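Local coordinates for serine protease inhibitor infestin (Triatoma infestans, PDB 2ERW), which inhibits coagulation factor XIIa, this chain being one Kazal-type serine protease inhibitor domain of a longer secreted protein, at residues C6-N11 / N25-N30; P14-D19 / K41-G46; G20-N25 / G46-S51. All coordinates share one frame; numbering follows the deposited sequence. Where two conformers were deposited one is given.

Interaction 1: residues C6-N11 / N25-N30; sequences CACFRN and NPCMLN
Asn25 reaches with its carboxamide to the backbone of 6-11, and its ND2 donates to two carbonyls at once: Phe9 O at 2.8 Å and Asn11 O at 2.9 Å. Both acceptors lie close to the amide plane of Asn25, but they receive differently. ND2 sits well above the carbonyl plane of Phe9, and it is tilted by 15° from that of Asn11. The other end of the amide faces the helix: OD1 caps it by accepting from Met28 N at 2.8 Å. Both ends are held, which would hinder rotation of the amide. CG, set between the backbone N and the carbonyl carbon (chi1 55°), places the amide between the loop and the helix end. Beside it, the Cys8-Cys27 disulfide links the segments covalently, with SG to SG at 2.0 Å and a torsion of -82° about the bond. The Met28 side chain, bent at chi2, lies alongside this bridge in the conformer described, where its SD is 3.7 Å from Cys8 CB and its CE 3.6 Å from Phe9 O. Arg10 follows the second cysteine by two residues, so as in other Kazal inhibitors it is probably P1, and Asn25 then matches the asparagine that braces the carbonyls flanking P1. The binding loop thus rests on the first turn of helix 26-35, ahead of strand 15-17, while Pro26 and Leu29 of the same helix pack on Val15 of that strand.

Interaction 2: residues P14-D19 / K41-G46; sequences PVCGSD and KLVHEG
Cys16 CB lies over one face of the His44 ring, 3.5 Å from its centroid and displaced toward the rim at CE1 and NE2, a CH-pi contact. Its SG approaches the same ring obliquely, at 4.0 Å from the centroid. His44 CG is set between the backbone N and the carbonyl carbon (chi1 66°), and the ring is restrained by ND1, which donates to Glu45 O at 2.7 Å in a nearly straight bond. Glu45 O lies in the plane of the ring, while ND1 stands above the carbonyl plane of Glu45. On the face away from Cys16 and His44, Val15 and Leu42 cross at about a right angle, with Val15 CB 3.7 Å from Leu42 CG. Val15 CG1 also meets the carboxylate of Glu45. The backbones run antiparallel through a classic beta bulge: Val43 and His44 both face Cys16, so Cys16 O accepts from Val43 N and, weakly, from His44 N, while Cys16 N donates to His44 O. At one end Ser18 and Lys41 exchange two bonds. Ser18 N donates to Lys41 O at 2.8 Å, and Lys41 N donates to Ser18 OG at 2.9 Å. Ser18 OG reaches Lys41 N from the crowded position between its own N and carbonyl carbon. At the other end Pro14 O accepts from Gly46 N at 2.7 Å, and a water donates to both Pro14 O and Glu45 OE2. Gly46 has backbone angles that call for glycine. Leu29 of helix 26-35 packs on Leu42, so the Val15 and Leu42 side is apolar. The Cys16 side differs: its sulfur, bonded to Cys48, leans on a ring steadied by its bond to Glu45 O, which would limit the freedom of the disulfide.

Interaction 3: residues G20-N25 / G46-S51; sequences GKTYGN and GRCQRS
Arg47 turns its guanidinium face onto Thr22, where the Kazal fold's segment after strand 42-43 runs past strand 22-23. Thr22 CG2 sits over the centre of the guanidinium, 3.5 Å above its plane, and the two side chains cross at about a right angle. Arg47 CG is anti to the carbonyl carbon (chi1 -54°), and a bend at chi3 turns NE back, so that the guanidinium comes to lie over the threonine. Beyond the two segments, Arg47 NE forms a salt bridge with Glu54, and NH1 bonds to Tyr12 OH. An alanine in place of Arg47 would probably leave Glu54 without its cationic mate and uncover the Thr22 methyl. Next in sequence, Cys48 N donates to Thr22 OG1 at 2.8 Å, with an angle of 152° at the hydrogen. The same hydroxyl also bonds to Glu54 OE1, so Glu54 ties Thr22 and Arg47 together from the C-terminal tail. Cys48 CB then passes Thr22 OG1 at 3.6 Å and points the side chain into the turn ahead of the strand. There its sulfur, joined to Cys16 by a disulfide, rests against the backbone of Gly20 and Lys21, with Cys48 SG 3.4 Å from Lys21 O.

From the N terminus, segment 6-11 comes first, and interaction 1 joins it to 25-30, closing a loop that contains both strands 15-17 and 22-23. Interaction 2 starts inside that loop, at 14-19, and closes past the helix at 41-46. Interaction 3 starts at 20-25, within both earlier loops, and closes last, at 46-51. Each pair therefore crosses and none nests. Asn25 belongs to interactions 1 and 3, Gly46 to interactions 2 and 3. Leu29 of the helix also packs on Tyr23, so the helix bears on strand 22-23; the disulfides Cys8-Cys27 and Cys16-Cys48 tie in the binding loop and 46-51.

Interaction 1: residues C6-N11 / N25-N30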
# COMPACT_ATOMS: atom_id res chain seq x y z
N CYS A 6 9.68 6.72 -4.68
CA CYS A 6 8.45 7.50 -4.55
C CYS A 6 8.03 8.18 -5.84
O CYS A 6 7.07 8.94 -5.89
CB CYS A 6 8.61 8.51 -3.43
SG CYS A 6 8.85 7.64 -1.90
N ALA A 7 8.75 7.85 -6.90
CA ALA A 7 8.40 8.27 -8.23
C ALA A 7 7.39 7.24 -8.69
O ALA A 7 7.77 6.20 -9.22
CB ALA A 7 9.61 8.24 -9.10
N CYS A 8 6.12 7.50 -8.44
CA CYS A 8 5.08 6.55 -8.80
C CYS A 8 3.96 7.25 -9.49
O CYS A 8 3.68 8.42 -9.20
CB CYS A 8 4.49 5.89 -7.58
SG CYS A 8 5.67 5.01 -6.60
N PHE A 9 3.31 6.55 -10.40
CA PHE A 9 2.06 7.02 -10.93
C PHE A 9 0.97 6.64 -9.97
O PHE A 9 1.19 5.90 -9.04
CB PHE A 9 1.83 6.47 -12.33
CG PHE A 9 2.71 7.10 -13.34
CD1 PHE A 9 2.65 8.46 -13.54
CD2 PHE A 9 3.63 6.34 -14.03
CE1 PHE A 9 3.49 9.07 -14.44
CE2 PHE A 9 4.47 6.94 -14.96
CZ PHE A 9 4.40 8.30 -15.16
N ARG A 10 -0.22 7.18 -10.21
CA ARG A 10 -1.30 6.97 -9.25
C ARG A 10 -2.23 5.85 -9.64
O ARG A 10 -3.22 5.62 -8.97
CB ARG A 10 -2.09 8.27 -9.06
CG ARG A 10 -1.25 9.37 -8.41
CD ARG A 10 -2.07 10.61 -8.18
NE ARG A 10 -1.24 11.71 -7.69
CZ ARG A 10 -0.79 12.71 -8.45
NH1 ARG A 10 -1.10 12.76 -9.75
NH2 ARG A 10 -0.04 13.67 -7.92
N ASN A 11 -1.92 5.14 -10.72
CA ASN A 11 -2.79 4.07 -11.17
C ASN A 11 -3.19 3.19 -10.02
O ASN A 11 -2.35 2.76 -9.23
CB ASN A 11 -2.06 3.19 -12.16
CG ASN A 11 -1.59 3.93 -13.35
OD1 ASN A 11 -0.99 4.99 -13.25
ND2 ASN A 11 -1.85 3.36 -14.52
N ASN A 25 -0.78 1.55 -5.06
CA ASN A 25 -0.20 0.59 -5.97
C ASN A 25 1.08 0.14 -5.33
O ASN A 25 1.51 0.68 -4.32
CB ASN A 25 -0.04 1.14 -7.38
CG ASN A 25 0.75 2.42 -7.44
OD1 ASN A 25 1.82 2.54 -6.84
ND2 ASN A 25 0.26 3.37 -8.22
N PRO A 26 1.66 -0.93 -5.86
CA PRO A 26 2.88 -1.40 -5.26
C PRO A 26 4.01 -0.40 -5.27
O PRO A 26 4.82 -0.39 -4.36
CB PRO A 26 3.24 -2.63 -6.11
CG PRO A 26 1.89 -3.11 -6.55
CD PRO A 26 1.09 -1.88 -6.83
N CYS A 27 4.08 0.44 -6.30
CA CYS A 27 5.11 1.44 -6.30
C CYS A 27 4.96 2.32 -5.07
O CYS A 27 5.93 2.61 -4.39
CB CYS A 27 5.01 2.23 -7.59
SG CYS A 27 6.29 3.46 -7.78
N MET A 28 3.74 2.72 -4.78
CA MET A 28 3.53 3.56 -3.62
C MET A 28 3.81 2.84 -2.33
O MET A 28 4.29 3.44 -1.40
CB MET A 28 2.11 4.08 -3.61
CG MET A 28 1.87 4.92 -4.80
SD MET A 28 2.52 6.53 -4.56
CE MET A 28 1.59 7.44 -5.80
N LEU A 29 3.54 1.54 -2.28
CA LEU A 29 3.92 0.80 -1.09
C LEU A 29 5.42 0.83 -0.94
O LEU A 29 5.94 1.05 0.16
CB LEU A 29 3.41 -0.64 -1.20
CG LEU A 29 3.71 -1.48 0.04
CD1 LEU A 29 2.60 -2.46 0.25
CD2 LEU A 29 5.04 -2.20 -0.06
N ASN A 30 6.14 0.62 -2.03
CA ASN A 30 7.57 0.64 -1.92
C ASN A 30 8.08 1.99 -1.50
O ASN A 30 9.02 2.11 -0.71
CB ASN A 30 8.24 0.26 -3.22
CG ASN A 30 9.72 0.20 -3.06
OD1 ASN A 30 10.22 -0.62 -2.29
ND2 ASN A 30 10.43 1.12 -3.69

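Interaction 2: residues P14-D19 / K41-G46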
# COMPACT_ATOMS: atom_id res chain seq x y z
N PRO A 14 -4.59 -1.49 -5.86
CA PRO A 14 -4.50 -1.46 -4.42
C PRO A 14 -3.90 -2.71 -3.82
O PRO A 14 -4.12 -3.81 -4.28
CB PRO A 14 -5.94 -1.35 -3.95
CG PRO A 14 -6.74 -1.95 -5.09
CD PRO A 14 -5.99 -1.50 -6.34
N VAL A 15 -2.98 -2.47 -2.90
CA VAL A 15 -2.34 -3.57 -2.20
C VAL A 15 -2.31 -3.24 -0.74
O VAL A 15 -2.37 -2.08 -0.35
CB VAL A 15 -0.91 -3.84 -2.74
CG1 VAL A 15 -0.98 -4.32 -4.16
CG2 VAL A 15 -0.03 -2.59 -2.67
N CYS A 16 -2.23 -4.27 0.06
CA CYS A 16 -2.34 -4.11 1.48
C CYS A 16 -0.99 -4.31 2.09
O CYS A 16 -0.36 -5.34 1.88
CB CYS A 16 -3.32 -5.13 2.01
SG CYS A 16 -3.50 -5.03 3.79
N GLY A 17 -0.55 -3.31 2.85
CA GLY A 17 0.73 -3.38 3.51
C GLY A 17 0.67 -4.09 4.84
O GLY A 17 -0.38 -4.22 5.47
N SER A 18 1.85 -4.50 5.29
CA SER A 18 1.97 -5.17 6.55
C SER A 18 1.66 -4.23 7.71
O SER A 18 1.50 -4.68 8.84
CB SER A 18 3.38 -5.70 6.69
OG SER A 18 4.33 -4.67 6.48
N ASP A 19 1.57 -2.94 7.43
CA ASP A 19 1.14 -1.97 8.41
C ASP A 19 -0.37 -1.86 8.51
O ASP A 19 -0.89 -1.05 9.29
CB ASP A 19 1.75 -0.59 8.11
CG ASP A 19 1.40 -0.09 6.72
OD1 ASP A 19 0.76 -0.81 5.94
OD2 ASP A 19 1.77 1.06 6.44
N LYS A 41 5.88 -4.41 4.09
CA LYS A 41 5.80 -5.43 3.07
C LYS A 41 4.43 -5.44 2.47
O LYS A 41 3.45 -5.08 3.10
CB LYS A 41 6.02 -6.81 3.67
CG LYS A 41 7.37 -6.99 4.36
CD LYS A 41 8.48 -6.99 3.32
CE LYS A 41 9.74 -7.64 3.84
NZ LYS A 41 10.73 -7.74 2.73
N LEU A 42 4.36 -5.90 1.24
CA LEU A 42 3.10 -6.08 0.56
C LEU A 42 2.58 -7.42 1.00
O LEU A 42 3.17 -8.46 0.69
CB LEU A 42 3.35 -6.03 -0.94
CG LEU A 42 2.14 -5.80 -1.82
CD1 LEU A 42 2.67 -5.57 -3.21
CD2 LEU A 42 1.19 -6.99 -1.81
N VAL A 43 1.48 -7.41 1.74
CA VAL A 43 0.98 -8.66 2.29
C VAL A 43 -0.09 -9.34 1.46
O VAL A 43 -0.16 -10.56 1.43
CB VAL A 43 0.57 -8.52 3.77
CG1 VAL A 43 1.74 -8.03 4.59
CG2 VAL A 43 -0.60 -7.64 3.93
N HIS A 44 -0.91 -8.56 0.78
CA HIS A 44 -1.82 -9.17 -0.16
C HIS A 44 -2.29 -8.17 -1.16
O HIS A 44 -2.23 -6.97 -0.93
CB HIS A 44 -2.99 -9.87 0.53
CG HIS A 44 -3.93 -8.97 1.28
ND1 HIS A 44 -4.85 -8.16 0.64
CD2 HIS A 44 -4.12 -8.79 2.60
CE1 HIS A 44 -5.57 -7.53 1.55
NE2 HIS A 44 -5.15 -7.89 2.75
N GLU A 45 -2.76 -8.67 -2.28
CA GLU A 45 -3.34 -7.87 -3.28
C GLU A 45 -4.65 -7.31 -2.79
O GLU A 45 -5.34 -7.94 -2.00
CB GLU A 45 -3.58 -8.75 -4.50
CG GLU A 45 -3.81 -7.96 -5.76
CD GLU A 45 -2.54 -7.30 -6.20
OE1 GLU A 45 -1.51 -7.76 -5.67
OE2 GLU A 45 -2.62 -6.34 -7.01
N GLY A 46 -4.99 -6.14 -3.29
CA GLY A 46 -6.27 -5.54 -2.96
C GLY A 46 -6.15 -4.68 -1.73
O GLY A 46 -5.13 -4.65 -1.07
O HOH W 1 -4.72 -4.71 -6.75

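Interaction 3: residues G20-N25 / G46-S51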
# COMPACT_ATOMS: atom_id res chain seq x y z
N GLY A 20 -1.07 -2.67 7.73
CA GLY A 20 -2.51 -2.60 7.73
C GLY A 20 -3.06 -1.44 6.92
O GLY A 20 -4.25 -1.17 6.98
N LYS A 21 -2.19 -0.78 6.16
CA LYS A 21 -2.61 0.34 5.33
C LYS A 21 -2.65 -0.10 3.89
O LYS A 21 -1.78 -0.82 3.42
CB LYS A 21 -1.61 1.48 5.45
CG LYS A 21 -1.94 2.71 4.66
CD LYS A 21 -1.03 3.85 5.05
CE LYS A 21 -1.39 5.13 4.32
NZ LYS A 21 -0.67 6.31 4.85
N THR A 22 -3.67 0.35 3.18
CA THR A 22 -3.74 0.14 1.76
C THR A 22 -2.85 1.13 1.06
O THR A 22 -2.80 2.27 1.40
CB THR A 22 -5.15 0.31 1.27
OG1 THR A 22 -5.96 -0.67 1.92
CG2 THR A 22 -5.24 0.14 -0.22
N TYR A 23 -2.13 0.63 0.08
CA TYR A 23 -1.35 1.49 -0.79
C TYR A 23 -1.96 1.48 -2.16
O TYR A 23 -2.48 0.46 -2.62
CB TYR A 23 0.11 1.03 -0.79
CG TYR A 23 0.69 1.33 0.54
CD1 TYR A 23 1.24 2.57 0.79
CD2 TYR A 23 0.59 0.44 1.58
CE1 TYR A 23 1.72 2.90 2.02
CE2 TYR A 23 1.05 0.76 2.84
CZ TYR A 23 1.63 1.99 3.04
OH TYR A 23 2.09 2.37 4.26
N GLY A 24 -1.86 2.62 -2.82
CA GLY A 24 -2.57 2.79 -4.05
C GLY A 24 -2.03 1.96 -5.17
O GLY A 24 -2.74 1.73 -6.14
N ASN A 25 -0.78 1.55 -5.06
CA ASN A 25 -0.20 0.59 -5.97
C ASN A 25 1.08 0.14 -5.33
O ASN A 25 1.51 0.68 -4.32
CB ASN A 25 -0.04 1.14 -7.38
CG ASN A 25 0.75 2.42 -7.44
OD1 ASN A 25 1.82 2.54 -6.84
ND2 ASN A 25 0.26 3.37 -8.22
N GLY A 46 -4.99 -6.14 -3.29
CA GLY A 46 -6.27 -5.54 -2.96
C GLY A 46 -6.15 -4.68 -1.73
O GLY A 46 -5.13 -4.65 -1.07
N ARG A 47 -7.23 -3.98 -1.42
CA ARG A 47 -7.20 -3.16 -0.24
C ARG A 47 -7.10 -4.00 1.01
O ARG A 47 -7.57 -5.13 1.06
CB ARG A 47 -8.47 -2.33 -0.13
CG ARG A 47 -8.76 -1.50 -1.35
CD ARG A 47 -9.75 -0.39 -1.00
NE ARG A 47 -9.14 0.53 -0.04
CZ ARG A 47 -8.44 1.61 -0.39
NH1 ARG A 47 -8.28 1.93 -1.66
NH2 ARG A 47 -7.89 2.35 0.55
N CYS A 48 -6.51 -3.42 2.06
CA CYS A 48 -6.60 -4.06 3.34
C CYS A 48 -8.05 -4.21 3.70
O CYS A 48 -8.89 -3.43 3.29
CB CYS A 48 -5.89 -3.25 4.40
SG CYS A 48 -4.14 -3.13 4.10
N GLN A 49 -8.33 -5.26 4.46
CA GLN A 49 -9.69 -5.54 4.85
C GLN A 49 -10.02 -4.76 6.10
O GLN A 49 -9.40 -4.92 7.15
CB GLN A 49 -9.86 -7.05 5.03
CG GLN A 49 -9.81 -7.81 3.70
CD GLN A 49 -11.07 -7.67 2.83
OE1 GLN A 49 -10.97 -7.44 1.61
NE2 GLN A 49 -12.24 -7.81 3.44
N ARG A 50 -11.00 -3.87 5.98
CA ARG A 50 -11.52 -3.13 7.11
C ARG A 50 -12.95 -2.79 6.77
O ARG A 50 -13.23 -1.89 5.98
CB ARG A 50 -10.69 -1.89 7.41
CG ARG A 50 -11.06 -1.23 8.73
CD ARG A 50 -10.08 -0.11 9.04
NE ARG A 50 -10.48 0.67 10.20
CZ ARG A 50 -10.06 0.45 11.45
NH1 ARG A 50 -9.20 -0.53 11.71
NH2 ARG A 50 -10.49 1.23 12.43
N SER A 51 -13.86 -3.55 7.33
CA SER A 51 -15.25 -3.39 7.00
C SER A 51 -15.69 -1.96 7.28
O SER A 51 -15.29 -1.34 8.26
CB SER A 51 -16.06 -4.36 7.83
OG SER A 51 -15.91 -4.05 9.20